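Local coordinates for protein gluconokinase (Sinorhizobium meliloti, PDB 3T61) that probably phosphorylates D-gluconate at the expense of ATP, giving 6-phospho-D-gluconate and ADP in carbohydrate acid metabolism, at residues D69-L83 and V91-L104. Residues are numbered along the deposited sequence; the frame is centred on the assembly and turned at random.
Sequences DDDRWPWLAAIGERL and VSCSALKRSYRDKL
Y100 OH donates a hydrogen bond to D69 OD1; the modelled 2.4 Å is very short, and the exact length is doubtful. Y100 OH in turn accepts a hydrogen bond from R72 NH1, at 3.0 Å; this bond is bent, 135° at the hydrogen, and tilted from the guanidinium plane. The hydroxyl is thus used as donor and as acceptor. The second carboxylate oxygen, D69 OD2, takes a salt bridge from K97 NZ at 2.9 Å, met on its syn side. K97 NZ also makes a weak bond to D69 OD1. The K97 chain is fully extended beyond CG, which carries its ammonium out to D69. K97 CB covers one face of the Y100 ring. L76 CD1 lies over the opposite face in a CH-pi contact, 3.6 Å from the ring centroid. The edge of Y100 turns to the face of W73, a T-shaped pair with planes at 84°. Replacing Y100 with a phenylalanine would probably keep this ring packing but take this acceptor from R72 NH1 and this donor from D69 OD1.

Helices 69-83 and 98-106 both lie against the parallel sheet of this P-loop kinase-like fold, with strand 90-92 among the strands they cover. W75, with CG anti to its own N (chi1 167°), reaches toward the loop after that strand. Its CH2 lies 3.6 Å from C93 SG, an oblique sulfur-aromatic contact, while S94 OG meets the ring edge. W75 NE1 is satisfied by the carbonyl of G49. Further along, L104 CD2 fits among L76, I79, G80 and L83, and I79 and L83 reach V91 on the strand.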
loop_
_atom_site.group_PDB
_atom_site.type_symbol
_atom_site.label_atom_id
_atom_site.label_comp_id
_atom_site.label_asym_id
_atom_site.label_seq_id
_atom_site.Cartn_x
_atom_site.Cartn_y
_atom_site.Cartn_z
ATOM N N ASP A 69 12.790 5.086 8.169
ATOM C CA ASP A 69 13.921 4.648 7.354
ATOM C C ASP A 69 13.977 3.123 7.360
ATOM O O ASP A 69 14.155 2.496 6.316
ATOM C CB ASP A 69 15.249 5.171 7.912
ATOM C CG ASP A 69 15.528 6.595 7.519
ATOM O OD1 ASP A 69 15.561 6.880 6.305
ATOM O OD2 ASP A 69 15.720 7.427 8.430
ATOM N N ASP A 70 13.837 2.531 8.542
ATOM C CA ASP A 70 13.868 1.079 8.667
ATOM C C ASP A 70 12.808 0.437 7.766
ATOM O O ASP A 70 13.090 -0.546 7.090
ATOM C CB ASP A 70 13.645 0.651 10.129
ATOM C CG ASP A 70 14.803 1.052 11.048
ATOM O OD1 ASP A 70 15.846 1.517 10.541
ATOM O OD2 ASP A 70 14.674 0.891 12.282
ATOM N N ASP A 71 11.594 0.995 7.750
ATOM C CA ASP A 71 10.529 0.441 6.911
ATOM C C ASP A 71 10.909 0.446 5.435
ATOM O O ASP A 71 10.625 -0.511 4.710
ATOM C CB ASP A 71 9.225 1.239 7.035
ATOM C CG ASP A 71 8.571 1.120 8.391
ATOM O OD1 ASP A 71 8.733 0.084 9.057
ATOM O OD2 ASP A 71 7.859 2.075 8.775
ATOM N N ARG A 72 11.546 1.529 4.996
ATOM C CA ARG A 72 11.918 1.686 3.591
ATOM C C ARG A 72 13.045 0.825 3.038
ATOM O O ARG A 72 12.963 0.353 1.905
ATOM C CB ARG A 72 12.230 3.162 3.289
ATOM C CG ARG A 72 11.071 4.100 3.588
ATOM C CD ARG A 72 11.079 5.318 2.694
ATOM N NE ARG A 72 10.039 6.262 3.085
ATOM C CZ ARG A 72 10.159 7.131 4.087
ATOM N NH1 ARG A 72 11.282 7.184 4.798
ATOM N NH2 ARG A 72 9.152 7.944 4.387
ATOM N N TRP A 73 14.094 0.622 3.821
ATOM C CA TRP A 73 15.237 -0.163 3.359
ATOM C C TRP A 73 14.943 -1.501 2.687
ATOM O O TRP A 73 15.485 -1.783 1.625
ATOM C CB TRP A 73 16.241 -0.329 4.494
ATOM C CG TRP A 73 17.067 0.891 4.612
ATOM C CD1 TRP A 73 17.161 1.719 5.690
ATOM C CD2 TRP A 73 17.853 1.486 3.575
ATOM N NE1 TRP A 73 17.955 2.796 5.388
ATOM C CE2 TRP A 73 18.393 2.678 4.097
ATOM C CE3 TRP A 73 18.152 1.127 2.255
ATOM C CZ2 TRP A 73 19.216 3.518 3.341
ATOM C CZ3 TRP A 73 18.969 1.958 1.506
ATOM C CH2 TRP A 73 19.492 3.141 2.051
ATOM N N PRO A 74 14.083 -2.341 3.278
ATOM C CA PRO A 74 13.871 -3.591 2.538
ATOM C C PRO A 74 13.153 -3.361 1.203
ATOM O O PRO A 74 13.319 -4.124 0.244
ATOM C CB PRO A 74 13.072 -4.464 3.523
ATOM C CG PRO A 74 12.466 -3.482 4.503
ATOM C CD PRO A 74 13.550 -2.427 4.651
ATOM N N TRP A 75 12.365 -2.291 1.141
ATOM C CA TRP A 75 11.640 -1.927 -0.073
ATOM C C TRP A 75 12.653 -1.435 -1.108
ATOM O O TRP A 75 12.625 -1.825 -2.279
ATOM C CB TRP A 75 10.647 -0.816 0.263
ATOM C CG TRP A 75 10.043 -0.107 -0.913
ATOM C CD1 TRP A 75 9.274 -0.655 -1.901
ATOM C CD2 TRP A 75 10.086 1.303 -1.175
ATOM N NE1 TRP A 75 8.817 0.330 -2.748
ATOM C CE2 TRP A 75 9.286 1.538 -2.315
ATOM C CE3 TRP A 75 10.682 2.390 -0.527
ATOM C CZ2 TRP A 75 9.113 2.828 -2.855
ATOM C CZ3 TRP A 75 10.502 3.674 -1.063
ATOM C CH2 TRP A 75 9.711 3.878 -2.202
ATOM N N LEU A 76 13.550 -0.570 -0.651
ATOM C CA LEU A 76 14.588 -0.009 -1.507
ATOM C C LEU A 76 15.492 -1.133 -2.032
ATOM O O LEU A 76 15.964 -1.085 -3.175
ATOM C CB LEU A 76 15.396 1.038 -0.722
ATOM C CG LEU A 76 14.613 2.326 -0.418
ATOM C CD1 LEU A 76 15.379 3.193 0.579
ATOM C CD2 LEU A 76 14.361 3.086 -1.729
ATOM N N ALA A 77 15.710 -2.155 -1.200
ATOM C CA ALA A 77 16.530 -3.288 -1.614
ATOM C C ALA A 77 15.830 -3.970 -2.775
ATOM O O ALA A 77 16.454 -4.299 -3.778
ATOM C CB ALA A 77 16.722 -4.274 -0.464
ATOM N N ALA A 78 14.524 -4.172 -2.656
ATOM C CA ALA A 78 13.802 -4.822 -3.744
ATOM C C ALA A 78 13.838 -3.932 -4.993
ATOM O O ALA A 78 13.893 -4.438 -6.120
ATOM C CB ALA A 78 12.359 -5.129 -3.326
ATOM N N ILE A 79 13.806 -2.613 -4.799
ATOM C CA ILE A 79 13.869 -1.684 -5.934
ATOM C C ILE A 79 15.253 -1.841 -6.581
ATOM O O ILE A 79 15.386 -1.971 -7.800
ATOM C CB ILE A 79 13.730 -0.186 -5.493
ATOM C CG1 ILE A 79 12.347 0.084 -4.891
ATOM C CG2 ILE A 79 13.965 0.720 -6.680
ATOM C CD1 ILE A 79 11.198 -0.086 -5.857
ATOM N N GLY A 80 16.279 -1.812 -5.739
ATOM C CA GLY A 80 17.643 -1.968 -6.214
ATOM C C GLY A 80 17.839 -3.223 -7.043
ATOM O O GLY A 80 18.496 -3.181 -8.086
ATOM N N GLU A 81 17.269 -4.344 -6.597
ATOM C CA GLU A 81 17.420 -5.600 -7.336
ATOM C C GLU A 81 16.815 -5.531 -8.741
ATOM O O GLU A 81 17.360 -6.114 -9.672
ATOM C CB GLU A 81 16.793 -6.771 -6.560
ATOM C CG GLU A 81 17.461 -7.110 -5.219
ATOM C CD GLU A 81 18.878 -7.669 -5.357
ATOM O OE1 GLU A 81 19.252 -8.116 -6.459
ATOM O OE2 GLU A 81 19.620 -7.667 -4.348
ATOM N N ARG A 82 15.694 -4.828 -8.901
ATOM C CA ARG A 82 15.061 -4.703 -10.218
ATOM C C ARG A 82 15.919 -3.826 -11.136
ATOM O O ARG A 82 16.016 -4.068 -12.341
ATOM C CB ARG A 82 13.666 -4.078 -10.098
ATOM C CG ARG A 82 12.699 -4.820 -9.194
ATOM C CD ARG A 82 12.326 -6.182 -9.752
ATOM N NE ARG A 82 11.284 -6.824 -8.951
ATOM C CZ ARG A 82 11.421 -7.189 -7.675
ATOM N NH1 ARG A 82 12.565 -6.987 -7.023
ATOM N NH2 ARG A 82 10.399 -7.749 -7.040
ATOM N N LEU A 83 16.545 -2.808 -10.556
ATOM C CA LEU A 83 17.379 -1.890 -11.317
ATOM C C LEU A 83 18.690 -2.542 -11.761
ATOM O O LEU A 83 19.354 -2.056 -12.682
ATOM C CB LEU A 83 17.667 -0.630 -10.482
ATOM C CG LEU A 83 16.470 0.304 -10.221
ATOM C CD1 LEU A 83 16.842 1.392 -9.220
ATOM C CD2 LEU A 83 16.013 0.915 -11.536
ATOM N N VAL A 91 11.540 2.558 -13.252
ATOM C CA VAL A 91 10.843 2.295 -12.000
ATOM C C VAL A 91 10.414 3.547 -11.256
ATOM O O VAL A 91 11.205 4.464 -11.072
ATOM C CB VAL A 91 11.721 1.478 -11.006
ATOM C CG1 VAL A 91 10.941 1.222 -9.718
ATOM C CG2 VAL A 91 12.159 0.160 -11.639
ATOM N N SER A 92 9.159 3.566 -10.818
ATOM C CA SER A 92 8.654 4.680 -10.041
ATOM C C SER A 92 9.035 4.406 -8.578
ATOM O O SER A 92 8.758 3.340 -8.031
ATOM C CB SER A 92 7.131 4.806 -10.199
ATOM O OG SER A 92 6.447 3.633 -9.789
ATOM N N CYS A 93 9.687 5.378 -7.957
ATOM C CA CYS A 93 10.121 5.254 -6.584
ATOM C C CYS A 93 10.399 6.648 -6.037
ATOM O O CYS A 93 11.257 7.357 -6.550
ATOM C CB CYS A 93 11.390 4.390 -6.525
ATOM S SG CYS A 93 12.122 4.291 -4.900
ATOM N N SER A 94 9.673 7.032 -4.992
ATOM C CA SER A 94 9.825 8.350 -4.380
ATOM C C SER A 94 11.284 8.743 -4.137
ATOM O O SER A 94 11.654 9.900 -4.360
ATOM C CB SER A 94 9.019 8.419 -3.078
ATOM O OG SER A 94 9.244 7.293 -2.266
ATOM N N ALA A 95 12.097 7.793 -3.666
ATOM C CA ALA A 95 13.533 8.009 -3.430
ATOM C C ALA A 95 13.854 9.358 -2.795
ATOM O O ALA A 95 14.763 10.072 -3.239
ATOM C CB ALA A 95 14.281 7.874 -4.753
ATOM N N LEU A 96 13.129 9.669 -1.727
ATOM C CA LEU A 96 13.256 10.937 -1.037
ATOM C C LEU A 96 14.605 11.363 -0.474
ATOM O O LEU A 96 14.995 12.517 -0.639
ATOM C CB LEU A 96 12.181 11.014 0.055
ATOM C CG LEU A 96 10.735 10.867 -0.447
ATOM C CD1 LEU A 96 9.795 11.216 0.674
ATOM C CD2 LEU A 96 10.479 11.785 -1.645
ATOM N N LYS A 97 15.319 10.462 0.195
ATOM C CA LYS A 97 16.609 10.827 0.774
ATOM C C LYS A 97 17.801 10.514 -0.118
ATOM O O LYS A 97 17.718 9.691 -1.031
ATOM C CB LYS A 97 16.795 10.140 2.129
ATOM C CG LYS A 97 15.754 10.558 3.164
ATOM C CD LYS A 97 15.981 9.865 4.494
ATOM C CE LYS A 97 14.920 10.261 5.498
ATOM N NZ LYS A 97 15.253 9.760 6.850
ATOM N N ARG A 98 18.906 11.203 0.156
ATOM C CA ARG A 98 20.155 11.016 -0.570
ATOM C C ARG A 98 20.648 9.581 -0.346
ATOM O O ARG A 98 21.151 8.933 -1.269
ATOM C CB ARG A 98 21.199 12.027 -0.067
ATOM C CG ARG A 98 22.625 11.718 -0.511
ATOM C CD ARG A 98 22.725 11.667 -2.021
ATOM N NE ARG A 98 23.035 12.974 -2.580
ATOM C CZ ARG A 98 24.265 13.468 -2.673
ATOM N NH1 ARG A 98 25.301 12.753 -2.246
ATOM N NH2 ARG A 98 24.460 14.680 -3.182
ATOM N N SER A 99 20.499 9.097 0.886
ATOM C CA SER A 99 20.896 7.734 1.246
ATOM C C SER A 99 20.266 6.756 0.265
ATOM O O SER A 99 20.941 5.924 -0.328
ATOM C CB SER A 99 20.381 7.353 2.640
ATOM O OG SER A 99 20.541 8.401 3.564
ATOM N N TYR A 100 18.953 6.858 0.107
ATOM C CA TYR A 100 18.253 5.952 -0.780
ATOM C C TYR A 100 18.780 5.974 -2.208
ATOM O O TYR A 100 19.022 4.919 -2.796
ATOM C CB TYR A 100 16.752 6.252 -0.787
ATOM C CG TYR A 100 16.112 6.429 0.578
ATOM C CD1 TYR A 100 16.755 6.024 1.750
ATOM C CD2 TYR A 100 14.828 6.969 0.690
ATOM C CE1 TYR A 100 16.131 6.153 2.994
ATOM C CE2 TYR A 100 14.198 7.098 1.927
ATOM C CZ TYR A 100 14.852 6.686 3.069
ATOM O OH TYR A 100 14.214 6.800 4.282
ATOM N N ARG A 101 18.969 7.165 -2.768
ATOM C CA ARG A 101 19.441 7.277 -4.150
ATOM C C ARG A 101 20.878 6.767 -4.329
ATOM O O ARG A 101 21.178 6.100 -5.312
ATOM C CB ARG A 101 19.320 8.734 -4.640
ATOM C CG ARG A 101 17.891 9.293 -4.561
ATOM C CD ARG A 101 17.766 10.677 -5.201
ATOM N NE ARG A 101 18.423 11.747 -4.453
ATOM C CZ ARG A 101 17.884 12.408 -3.433
ATOM N NH1 ARG A 101 16.657 12.116 -3.007
ATOM N NH2 ARG A 101 18.561 13.395 -2.857
ATOM N N ASP A 102 21.766 7.087 -3.392
ATOM C CA ASP A 102 23.148 6.609 -3.503
ATOM C C ASP A 102 23.190 5.077 -3.505
ATOM O O ASP A 102 23.970 4.480 -4.243
ATOM C CB ASP A 102 24.025 7.160 -2.366
ATOM C CG ASP A 102 24.284 8.648 -2.508
ATOM O OD1 ASP A 102 24.234 9.140 -3.653
ATOM O OD2 ASP A 102 24.542 9.326 -1.486
ATOM N N LYS A 103 22.348 4.445 -2.687
ATOM C CA LYS A 103 22.293 2.986 -2.637
ATOM C C LYS A 103 21.799 2.436 -3.960
ATOM O O LYS A 103 22.409 1.530 -4.532
ATOM C CB LYS A 103 21.369 2.502 -1.521
ATOM C CG LYS A 103 22.105 1.882 -0.358
ATOM C CD LYS A 103 22.966 0.701 -0.801
ATOM C CE LYS A 103 23.819 0.207 0.354
ATOM N NZ LYS A 103 24.715 -0.921 -0.015
ATOM N N LEU A 104 20.693 2.985 -4.448
ATOM C CA LEU A 104 20.127 2.546 -5.715
ATOM C C LEU A 104 21.157 2.639 -6.856
ATOM O O LEU A 104 21.187 1.786 -7.753
ATOM C CB LEU A 104 18.882 3.380 -6.043
ATOM C CG LEU A 104 17.652 3.171 -5.146
ATOM C CD1 LEU A 104 16.486 3.958 -5.698
ATOM C CD2 LEU A 104 17.290 1.677 -5.091
#